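Local coordinates for type I site-specific restriction-modification system, R (Restriction) subunit (Vibrio vulnificus, PDB 3H1T), which probably acts as the ATP-dependent motor and DNA-cleaving subunit of a type I restriction enzyme, this chain being the subunit's N-terminal and helicase-like part, at residues R189-Q192 with S193-G197; V32-T35 with P36-E40; F216-S219 with W220-S224. All coordinates share one frame; numbering follows the deposited sequence.

How the contacts relate
From the N terminus the chain meets contact 2 first, on helix 26-40 beside the six-stranded mixed sheet, then contact 1 at the end of helix 181-195, and lastly contact 3 on helix 211-224. In each, the paired segments run on directly, so none closes a loop, and the three follow in series without nesting or crossing. Contacts 1 and 3 flank strand 200-205 in sequence, and their helices pack together: Ala190 CB lies 3.4 Å from Ile218 CD1, and Val191 rests on the Lys221 chain. Both helices belong to the helicase-like domain built round the seven-stranded parallel sheet. Contact 2 stands apart, its centre about 34 Å from that of contact 1.

Contact 1: R189-Q192 with S193-G197; sequences RAVQ and SVLQG
Ser193 folds back on Arg189 in the last turns of helix 181-195, a local helix contact in the RecA-like, helicase-type domain that closes in a Schellman motif at Gly197. The hydroxyl of Ser193 donates to Arg189 O (OG to O 2.6 Å), an acceptor that also takes the backbone N of Ser193. The two donors reach this oxygen from opposite faces of its carbonyl plane. The Ser193 torsion (chi1 -71°) sets OG beside its own backbone N and so over the preceding turn, where the buried hydroxyl finds its acceptor. Around the helix, Val191 and Leu195 lie side by side and point the same way, CG1 of Val191 meeting CD1 of Leu195 at 4.1 Å. Val194 reaches Phe333 and Ile335 of strand 333-338, seating the helix on the parallel sheet. The side chain of Gln196 comes back over Gln192, while its NE2 bonds to Glu157 O. Gly197 leaves the helix with positive phi (86°), and its N bonds to Val194 O at 3.0 Å.

Contact 2: V32-T35 with P36-E40; sequences VYVT and PKLKE
Lys39 runs alongside Thr35 one turn earlier on helix 26-40, a helix with a proline kink that packs on the mixed sheet of the N-terminal domain, probably the nuclease part as in other HsdR subunits. The chain of Lys39 leaves with CG beside its backbone N (chi1 -80°) and stays extended beyond, which lays it back along the preceding turn. CB passes Thr35 O at 3.6 Å and CG follows at 3.7 Å from the same oxygen. CD draws slightly farther off, and CE then lies on the methyl of Thr35, CE to CG2 3.8 Å. The ammonium NZ ends beside the same methyl, while the chain as a whole also touches Glu44. Thr35 turns its other branch elsewhere: OG1 hydrogen-bonds to Tyr78 OH and to Cys30 O, which fixes the rotation and holds CG2 toward the lysine. Pro36 has no N-H to give to the turn before it, and the helix kinks there, next to a wider pi-type turn at 32-34. Regular bonding resumes at Lys37, whose N donates to Tyr33 O at 3.0 Å with an almost straight N-H (162°). The aliphatic part of Lys37 lies over that carbonyl, and its NZ bonds to Gly124 O. On the buried side Val34 and Leu38 stand in parallel, CG1 to CD1 4.1 Å, against Tyr78 of strand 75-81. At the kink CB of Thr35 is squeezed to 3.3 Å from CD of Pro36.

Contact 3: F216-S219 with W220-S224; sequences FQIS and WKLWS
Phe216 and Trp220, one turn apart on helix 211-224, carry near-parallel rings that are slid well apart: the phenyl and the five-membered ring of the indole are 6.0 Å apart by centroid, with planes inclined at 28°, so they barely overlap. Over one face of the Trp220 indole, toward the rim, lies OG of Ser224, 3.9 Å above the ring plane, while that hydroxyl hydrogen-bonds to the backbone O of Trp220. His172 and Phe259 each meet Trp220 edge-to-face, and Phe259 is shared with the Trp223 ring. Trp223 carries further company, a cation-pi contact with Lys235 and a weak hydrogen bond from NE1 to Glu276 OE1. Both indoles leave the helix with CG anti to the backbone N (chi1 -176° in Trp220), which swings them outward from the helix, while the backbone N of Trp223 bonds to Ser219 O at 2.8 Å. Ile218 and Leu222 run side by side, CG2 of Ile218 touching CD1 of Leu222 at 3.7 Å, and Leu222 goes on to Leu305 of strand 305-308. Lys221, buried, folds its chain at the third and fourth torsions after CG has crossed Gln217 O at 3.3 Å, and its NZ is satisfied by the carbonyls of Leu167 and Ser169. The hydroxyl of Ser219 donates back to Ala215 O. Beneath these groups the main-chain i to i+4 bonds are regular, the N-H of Leu222 pointing almost straight at Ile218 O (3.0 Å). The helix directly follows the P-loop after strand 200-205, a position typical of the helix that starts at the Walker A motif in RecA-like ATPase domains of superfamily 2 helicases.

Contact 1: R189-Q192 with S193-G197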
ATOM      1  N   ARG A 189       5.456   7.052 -12.738  1.00 26.83           N
ATOM      2  CA  ARG A 189       6.277   6.043 -13.401  1.00 26.89           C
ATOM      3  C   ARG A 189       5.454   5.174 -14.329  1.00 26.28           C
ATOM      4  O   ARG A 189       5.981   4.614 -15.292  1.00 25.38           O
ATOM      5  CB  ARG A 189       6.989   5.158 -12.381  1.00 29.07           C
ATOM      6  CG  ARG A 189       7.961   5.931 -11.534  1.00 29.93           C
ATOM      7  CD  ARG A 189       8.937   5.024 -10.842  1.00 29.55           C
ATOM      8  NE  ARG A 189       9.858   5.795 -10.022  1.00 28.40           N
ATOM      9  CZ  ARG A 189      10.703   5.260  -9.154  1.00 26.14           C
ATOM     10  NH1 ARG A 189      10.749   3.939  -8.997  1.00 25.88           N
ATOM     11  NH2 ARG A 189      11.473   6.044  -8.422  1.00 21.54           N
ATOM     12  N   ALA A 190       4.165   5.059 -14.028  1.00 29.41           N
ATOM     13  CA  ALA A 190       3.254   4.271 -14.837  1.00 29.73           C
ATOM     14  C   ALA A 190       3.008   5.030 -16.131  1.00 30.19           C
ATOM     15  O   ALA A 190       3.176   4.488 -17.225  1.00 31.26           O
ATOM     16  CB  ALA A 190       1.949   4.063 -14.092  1.00 30.39           C
ATOM     17  N   VAL A 191       2.626   6.296 -15.992  1.00 29.27           N
ATOM     18  CA  VAL A 191       2.358   7.169 -17.130  1.00 29.17           C
ATOM     19  C   VAL A 191       3.597   7.293 -17.996  1.00 28.68           C
ATOM     20  O   VAL A 191       3.517   7.317 -19.222  1.00 27.86           O
ATOM     21  CB  VAL A 191       1.955   8.561 -16.643  1.00 31.61           C
ATOM     22  CG1 VAL A 191       1.796   9.512 -17.827  1.00 32.56           C
ATOM     23  CG2 VAL A 191       0.672   8.465 -15.834  1.00 30.33           C
ATOM     24  N   GLN A 192       4.745   7.368 -17.330  1.00 29.25           N
ATOM     25  CA  GLN A 192       6.046   7.478 -17.991  1.00 31.53           C
ATOM     26  C   GLN A 192       6.304   6.193 -18.778  1.00 32.00           C
ATOM     27  O   GLN A 192       6.691   6.229 -19.945  1.00 30.47           O
ATOM     28  CB  GLN A 192       7.120   7.665 -16.917  1.00 49.55           C
ATOM     29  CG  GLN A 192       8.487   8.141 -17.368  1.00 52.02           C
ATOM     30  CD  GLN A 192       9.451   8.309 -16.188  1.00 55.67           C
ATOM     31  OE1 GLN A 192       9.306   9.224 -15.370  1.00 57.31           O
ATOM     32  NE2 GLN A 192      10.430   7.408 -16.090  1.00 57.71           N
ATOM     33  N   SER A 193       6.094   5.058 -18.120  1.00 32.91           N
ATOM     34  CA  SER A 193       6.282   3.748 -18.741  1.00 36.40           C
ATOM     35  C   SER A 193       5.490   3.636 -20.044  1.00 37.19           C
ATOM     36  O   SER A 193       6.019   3.218 -21.077  1.00 35.62           O
ATOM     37  CB  SER A 193       5.819   2.636 -17.795  1.00 49.26           C
ATOM     38  OG  SER A 193       6.698   2.493 -16.694  1.00 54.67           O
ATOM     39  N   VAL A 194       4.213   3.997 -19.978  1.00 42.00           N
ATOM     40  CA  VAL A 194       3.328   3.944 -21.128  1.00 41.87           C
ATOM     41  C   VAL A 194       3.834   4.848 -22.240  1.00 40.61           C
ATOM     42  O   VAL A 194       3.854   4.464 -23.405  1.00 41.37           O
ATOM     43  CB  VAL A 194       1.897   4.363 -20.722  1.00 38.52           C
ATOM     44  CG1 VAL A 194       1.008   4.439 -21.932  1.00 37.74           C
ATOM     45  CG2 VAL A 194       1.344   3.359 -19.734  1.00 36.66           C
ATOM     46  N   LEU A 195       4.275   6.043 -21.878  1.00 47.45           N
ATOM     47  CA  LEU A 195       4.773   6.970 -22.880  1.00 47.94           C
ATOM     48  C   LEU A 195       6.040   6.461 -23.556  1.00 48.80           C
ATOM     49  O   LEU A 195       6.334   6.865 -24.681  1.00 51.00           O
ATOM     50  CB  LEU A 195       5.031   8.353 -22.267  1.00 36.45           C
ATOM     51  CG  LEU A 195       3.798   9.009 -21.617  1.00 37.12           C
ATOM     52  CD1 LEU A 195       4.143  10.419 -21.116  1.00 33.44           C
ATOM     53  CD2 LEU A 195       2.663   9.069 -22.628  1.00 35.06           C
ATOM     54  N   GLN A 196       6.777   5.570 -22.889  1.00 39.11           N
ATOM     55  CA  GLN A 196       8.025   5.015 -23.439  1.00 38.17           C
ATOM     56  C   GLN A 196       7.760   3.753 -24.269  1.00 38.39           C
ATOM     57  O   GLN A 196       8.677   3.166 -24.852  1.00 37.52           O
ATOM     58  CB  GLN A 196       8.995   4.651 -22.314  1.00 44.71           C
ATOM     59  CG  GLN A 196       9.290   5.753 -21.329  1.00 46.77           C
ATOM     60  CD  GLN A 196      10.127   5.253 -20.171  1.00 48.28           C
ATOM     61  OE1 GLN A 196       9.752   4.306 -19.479  1.00 48.86           O
ATOM     62  NE2 GLN A 196      11.265   5.891 -19.947  1.00 49.26           N
ATOM     63  N   GLY A 197       6.503   3.329 -24.290  1.00 38.50           N
ATOM     64  CA  GLY A 197       6.140   2.153 -25.047  1.00 38.62           C
ATOM     65  C   GLY A 197       6.302   0.820 -24.338  1.00 38.04           C
ATOM     66  O   GLY A 197       6.479  -0.208 -24.990  1.00 38.52           O
TER

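Contact 2: V32-T35 with P36-E40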
ATOM      1  N   VAL A  32      18.283  34.620   3.478  1.00 36.00           N
ATOM      2  CA  VAL A  32      19.218  35.511   2.811  1.00 35.18           C
ATOM      3  C   VAL A  32      19.851  34.960   1.521  1.00 36.73           C
ATOM      4  O   VAL A  32      20.029  35.723   0.556  1.00 34.79           O
ATOM      5  CB  VAL A  32      20.322  35.974   3.806  1.00 29.64           C
ATOM      6  CG1 VAL A  32      21.431  36.709   3.086  1.00 27.69           C
ATOM      7  CG2 VAL A  32      19.688  36.893   4.853  1.00 28.10           C
ATOM      8  N   TYR A  33      20.169  33.663   1.467  1.00 35.23           N
ATOM      9  CA  TYR A  33      20.767  33.122   0.238  1.00 33.64           C
ATOM     10  C   TYR A  33      19.953  32.117  -0.562  1.00 35.35           C
ATOM     11  O   TYR A  33      19.676  32.334  -1.746  1.00 35.24           O
ATOM     12  CB  TYR A  33      22.113  32.456   0.510  1.00 31.49           C
ATOM     13  CG  TYR A  33      23.156  33.358   1.091  1.00 32.17           C
ATOM     14  CD1 TYR A  33      23.151  33.664   2.446  1.00 31.06           C
ATOM     15  CD2 TYR A  33      24.185  33.872   0.295  1.00 31.49           C
ATOM     16  CE1 TYR A  33      24.147  34.452   3.003  1.00 32.39           C
ATOM     17  CE2 TYR A  33      25.190  34.661   0.844  1.00 30.60           C
ATOM     18  CZ  TYR A  33      25.164  34.948   2.200  1.00 32.57           C
ATOM     19  OH  TYR A  33      26.158  35.715   2.767  1.00 31.74           O
ATOM     20  N   VAL A  34      19.588  31.005   0.076  1.00 28.70           N
ATOM     21  CA  VAL A  34      18.891  29.939  -0.610  1.00 24.79           C
ATOM     22  C   VAL A  34      17.598  30.303  -1.324  1.00 26.80           C
ATOM     23  O   VAL A  34      17.495  30.105  -2.539  1.00 26.91           O
ATOM     24  CB  VAL A  34      18.644  28.768   0.339  1.00 22.74           C
ATOM     25  CG1 VAL A  34      18.149  27.574  -0.442  1.00 18.56           C
ATOM     26  CG2 VAL A  34      19.945  28.429   1.081  1.00 16.76           C
ATOM     27  N   THR A  35      16.609  30.817  -0.600  1.00 29.56           N
ATOM     28  CA  THR A  35      15.346  31.186  -1.243  1.00 28.54           C
ATOM     29  C   THR A  35      15.539  32.224  -2.358  1.00 29.10           C
ATOM     30  O   THR A  35      14.959  32.114  -3.433  1.00 30.57           O
ATOM     31  CB  THR A  35      14.320  31.734  -0.217  1.00 30.48           C
ATOM     32  OG1 THR A  35      14.131  30.759   0.818  1.00 33.76           O
ATOM     33  CG2 THR A  35      12.963  31.985  -0.895  1.00 29.48           C
ATOM     34  N   PRO A  36      16.350  33.262  -2.112  1.00 26.03           N
ATOM     35  CA  PRO A  36      16.513  34.222  -3.204  1.00 23.96           C
ATOM     36  C   PRO A  36      17.105  33.566  -4.458  1.00 25.12           C
ATOM     37  O   PRO A  36      16.644  33.801  -5.572  1.00 25.86           O
ATOM     38  CB  PRO A  36      17.417  35.273  -2.584  1.00 21.26           C
ATOM     39  CG  PRO A  36      16.915  35.293  -1.173  1.00 20.42           C
ATOM     40  CD  PRO A  36      16.838  33.826  -0.842  1.00 20.18           C
ATOM     41  N   LYS A  37      18.115  32.723  -4.277  1.00 29.93           N
ATOM     42  CA  LYS A  37      18.743  32.057  -5.421  1.00 27.73           C
ATOM     43  C   LYS A  37      17.772  31.122  -6.125  1.00 28.82           C
ATOM     44  O   LYS A  37      17.844  30.953  -7.346  1.00 31.23           O
ATOM     45  CB  LYS A  37      20.011  31.305  -4.996  1.00 21.47           C
ATOM     46  CG  LYS A  37      21.185  32.240  -4.713  1.00 22.23           C
ATOM     47  CD  LYS A  37      22.440  31.483  -4.277  1.00 23.85           C
ATOM     48  CE  LYS A  37      23.632  32.415  -4.100  1.00 27.32           C
ATOM     49  NZ  LYS A  37      24.887  31.670  -3.788  1.00 28.38           N
ATOM     50  N   LEU A  38      16.859  30.513  -5.376  1.00 25.74           N
ATOM     51  CA  LEU A  38      15.886  29.622  -6.012  1.00 27.93           C
ATOM     52  C   LEU A  38      14.925  30.452  -6.883  1.00 29.27           C
ATOM     53  O   LEU A  38      14.584  30.059  -8.011  1.00 28.39           O
ATOM     54  CB  LEU A  38      15.098  28.818  -4.965  1.00 24.58           C
ATOM     55  CG  LEU A  38      15.863  27.620  -4.351  1.00 26.20           C
ATOM     56  CD1 LEU A  38      15.134  27.092  -3.117  1.00 21.58           C
ATOM     57  CD2 LEU A  38      16.023  26.499  -5.388  1.00 24.29           C
ATOM     58  N   LYS A  39      14.501  31.607  -6.366  1.00 32.86           N
ATOM     59  CA  LYS A  39      13.601  32.488  -7.103  1.00 33.03           C
ATOM     60  C   LYS A  39      14.315  33.075  -8.321  1.00 34.00           C
ATOM     61  O   LYS A  39      13.749  33.178  -9.407  1.00 35.04           O
ATOM     62  CB  LYS A  39      13.096  33.599  -6.183  1.00 36.90           C
ATOM     63  CG  LYS A  39      11.969  33.162  -5.268  1.00 37.99           C
ATOM     64  CD  LYS A  39      11.652  34.210  -4.213  1.00 38.49           C
ATOM     65  CE  LYS A  39      10.587  33.712  -3.245  1.00 40.99           C
ATOM     66  NZ  LYS A  39      10.420  34.662  -2.119  1.00 43.87           N
ATOM     67  N   GLU A  40      15.563  33.467  -8.136  1.00 31.50           N
ATOM     68  CA  GLU A  40      16.344  34.005  -9.235  1.00 32.07           C
ATOM     69  C   GLU A  40      16.400  32.983 -10.385  1.00 31.99           C
ATOM     70  O   GLU A  40      16.527  33.360 -11.552  1.00 31.51           O
ATOM     71  CB  GLU A  40      17.757  34.325  -8.746  1.00 33.55           C
ATOM     72  CG  GLU A  40      17.871  35.608  -7.947  1.00 35.23           C
ATOM     73  CD  GLU A  40      19.174  35.696  -7.179  1.00 35.07           C
ATOM     74  OE1 GLU A  40      20.184  35.169  -7.686  1.00 33.91           O
ATOM     75  OE2 GLU A  40      19.186  36.291  -6.076  1.00 34.29           O
TER

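Contact 3: F216-S219 with W220-S224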
ATOM      1  N   PHE A 216      -6.850   5.193 -10.465  1.00 36.49           N
ATOM      2  CA  PHE A 216      -7.685   6.309 -10.914  1.00 35.81           C
ATOM      3  C   PHE A 216      -6.906   7.470 -11.533  1.00 34.27           C
ATOM      4  O   PHE A 216      -7.256   7.939 -12.608  1.00 35.06           O
ATOM      5  CB  PHE A 216      -8.535   6.839  -9.752  1.00 37.57           C
ATOM      6  CG  PHE A 216      -9.220   8.149 -10.041  1.00 38.60           C
ATOM      7  CD1 PHE A 216     -10.310   8.199 -10.903  1.00 38.18           C
ATOM      8  CD2 PHE A 216      -8.770   9.337  -9.448  1.00 36.32           C
ATOM      9  CE1 PHE A 216     -10.941   9.406 -11.174  1.00 38.16           C
ATOM     10  CE2 PHE A 216      -9.397  10.553  -9.709  1.00 36.35           C
ATOM     11  CZ  PHE A 216     -10.481  10.589 -10.574  1.00 37.15           C
ATOM     12  N   GLN A 217      -5.844   7.924 -10.875  1.00 33.32           N
ATOM     13  CA  GLN A 217      -5.079   9.051 -11.415  1.00 34.82           C
ATOM     14  C   GLN A 217      -4.303   8.741 -12.700  1.00 34.72           C
ATOM     15  O   GLN A 217      -4.060   9.636 -13.508  1.00 34.17           O
ATOM     16  CB  GLN A 217      -4.137   9.624 -10.344  1.00 32.05           C
ATOM     17  CG  GLN A 217      -4.851  10.201  -9.109  1.00 30.75           C
ATOM     18  CD  GLN A 217      -5.507  11.570  -9.340  1.00 32.13           C
ATOM     19  OE1 GLN A 217      -5.999  12.194  -8.403  1.00 33.65           O
ATOM     20  NE2 GLN A 217      -5.516  12.033 -10.581  1.00 30.11           N
ATOM     21  N   ILE A 218      -3.912   7.488 -12.902  1.00 32.34           N
ATOM     22  CA  ILE A 218      -3.211   7.140 -14.133  1.00 33.25           C
ATOM     23  C   ILE A 218      -4.243   7.299 -15.256  1.00 34.68           C
ATOM     24  O   ILE A 218      -3.986   7.936 -16.280  1.00 35.57           O
ATOM     25  CB  ILE A 218      -2.716   5.670 -14.109  1.00 35.47           C
ATOM     26  CG1 ILE A 218      -1.610   5.490 -13.053  1.00 32.83           C
ATOM     27  CG2 ILE A 218      -2.180   5.282 -15.482  1.00 35.60           C
ATOM     28  CD1 ILE A 218      -1.204   4.030 -12.815  1.00 29.11           C
ATOM     29  N   SER A 219      -5.422   6.722 -15.030  1.00 38.29           N
ATOM     30  CA  SER A 219      -6.528   6.775 -15.984  1.00 39.17           C
ATOM     31  C   SER A 219      -6.902   8.217 -16.285  1.00 38.77           C
ATOM     32  O   SER A 219      -7.030   8.603 -17.445  1.00 38.49           O
ATOM     33  CB  SER A 219      -7.754   6.060 -15.416  1.00 42.53           C
ATOM     34  OG  SER A 219      -7.395   4.798 -14.886  1.00 46.54           O
ATOM     35  N   TRP A 220      -7.078   9.018 -15.244  1.00 33.57           N
ATOM     36  CA  TRP A 220      -7.446  10.406 -15.453  1.00 35.25           C
ATOM     37  C   TRP A 220      -6.370  11.144 -16.256  1.00 36.63           C
ATOM     38  O   TRP A 220      -6.678  11.795 -17.259  1.00 36.48           O
ATOM     39  CB  TRP A 220      -7.700  11.092 -14.106  1.00 50.07           C
ATOM     40  CG  TRP A 220      -8.186  12.493 -14.232  1.00 51.43           C
ATOM     41  CD1 TRP A 220      -7.451  13.629 -14.079  1.00 51.36           C
ATOM     42  CD2 TRP A 220      -9.526  12.917 -14.516  1.00 52.96           C
ATOM     43  NE1 TRP A 220      -8.244  14.735 -14.245  1.00 52.50           N
ATOM     44  CE2 TRP A 220      -9.524  14.327 -14.514  1.00 53.19           C
ATOM     45  CE3 TRP A 220     -10.726  12.241 -14.774  1.00 54.40           C
ATOM     46  CZ2 TRP A 220     -10.679  15.083 -14.753  1.00 54.16           C
ATOM     47  CZ3 TRP A 220     -11.879  12.992 -15.012  1.00 57.39           C
ATOM     48  CH2 TRP A 220     -11.843  14.401 -15.000  1.00 56.42           C
ATOM     49  N   LYS A 221      -5.111  11.024 -15.843  1.00 36.81           N
ATOM     50  CA  LYS A 221      -4.023  11.693 -16.548  1.00 36.87           C
ATOM     51  C   LYS A 221      -4.038  11.378 -18.045  1.00 37.73           C
ATOM     52  O   LYS A 221      -4.084  12.291 -18.872  1.00 38.17           O
ATOM     53  CB  LYS A 221      -2.657  11.312 -15.943  1.00 32.37           C
ATOM     54  CG  LYS A 221      -2.255  12.133 -14.715  1.00 30.87           C
ATOM     55  CD  LYS A 221      -0.899  11.724 -14.142  1.00 30.29           C
ATOM     56  CE  LYS A 221       0.267  12.057 -15.073  1.00 30.62           C
ATOM     57  NZ  LYS A 221       0.550  13.512 -15.179  1.00 32.83           N
ATOM     58  N   LEU A 222      -4.011  10.094 -18.393  1.00 41.82           N
ATOM     59  CA  LEU A 222      -4.012   9.688 -19.794  1.00 42.88           C
ATOM     60  C   LEU A 222      -5.326   9.984 -20.524  1.00 44.16           C
ATOM     61  O   LEU A 222      -5.308  10.347 -21.699  1.00 44.09           O
ATOM     62  CB  LEU A 222      -3.695   8.201 -19.901  1.00 35.59           C
ATOM     63  CG  LEU A 222      -2.283   7.776 -19.499  1.00 33.90           C
ATOM     64  CD1 LEU A 222      -2.298   6.326 -19.060  1.00 32.63           C
ATOM     65  CD2 LEU A 222      -1.340   7.993 -20.659  1.00 34.29           C
ATOM     66  N   TRP A 223      -6.457   9.845 -19.836  1.00 44.59           N
ATOM     67  CA  TRP A 223      -7.756  10.093 -20.462  1.00 46.25           C
ATOM     68  C   TRP A 223      -7.937  11.558 -20.855  1.00 47.20           C
ATOM     69  O   TRP A 223      -8.042  11.903 -22.035  1.00 47.60           O
ATOM     70  CB  TRP A 223      -8.889   9.689 -19.514  1.00 56.84           C
ATOM     71  CG  TRP A 223     -10.258   9.847 -20.111  1.00 57.96           C
ATOM     72  CD1 TRP A 223     -10.786   9.149 -21.169  1.00 58.27           C
ATOM     73  CD2 TRP A 223     -11.288  10.737 -19.668  1.00 57.91           C
ATOM     74  NE1 TRP A 223     -12.079   9.551 -21.404  1.00 57.43           N
ATOM     75  CE2 TRP A 223     -12.411  10.526 -20.497  1.00 58.40           C
ATOM     76  CE3 TRP A 223     -11.371  11.695 -18.648  1.00 57.99           C
ATOM     77  CZ2 TRP A 223     -13.605  11.239 -20.333  1.00 58.48           C
ATOM     78  CZ3 TRP A 223     -12.563  12.404 -18.487  1.00 57.19           C
ATOM     79  CH2 TRP A 223     -13.660  12.169 -19.325  1.00 57.71           C
ATOM     80  N   SER A 224      -7.974  12.420 -19.852  1.00 45.32           N
ATOM     81  CA  SER A 224      -8.153  13.838 -20.083  1.00 45.77           C
ATOM     82  C   SER A 224      -7.151  14.410 -21.081  1.00 44.90           C
ATOM     83  O   SER A 224      -7.430  15.419 -21.721  1.00 46.01           O
ATOM     84  CB  SER A 224      -8.062  14.587 -18.750  1.00 51.37           C
ATOM     85  OG  SER A 224      -6.953  14.140 -17.994  1.00 53.23           O
TER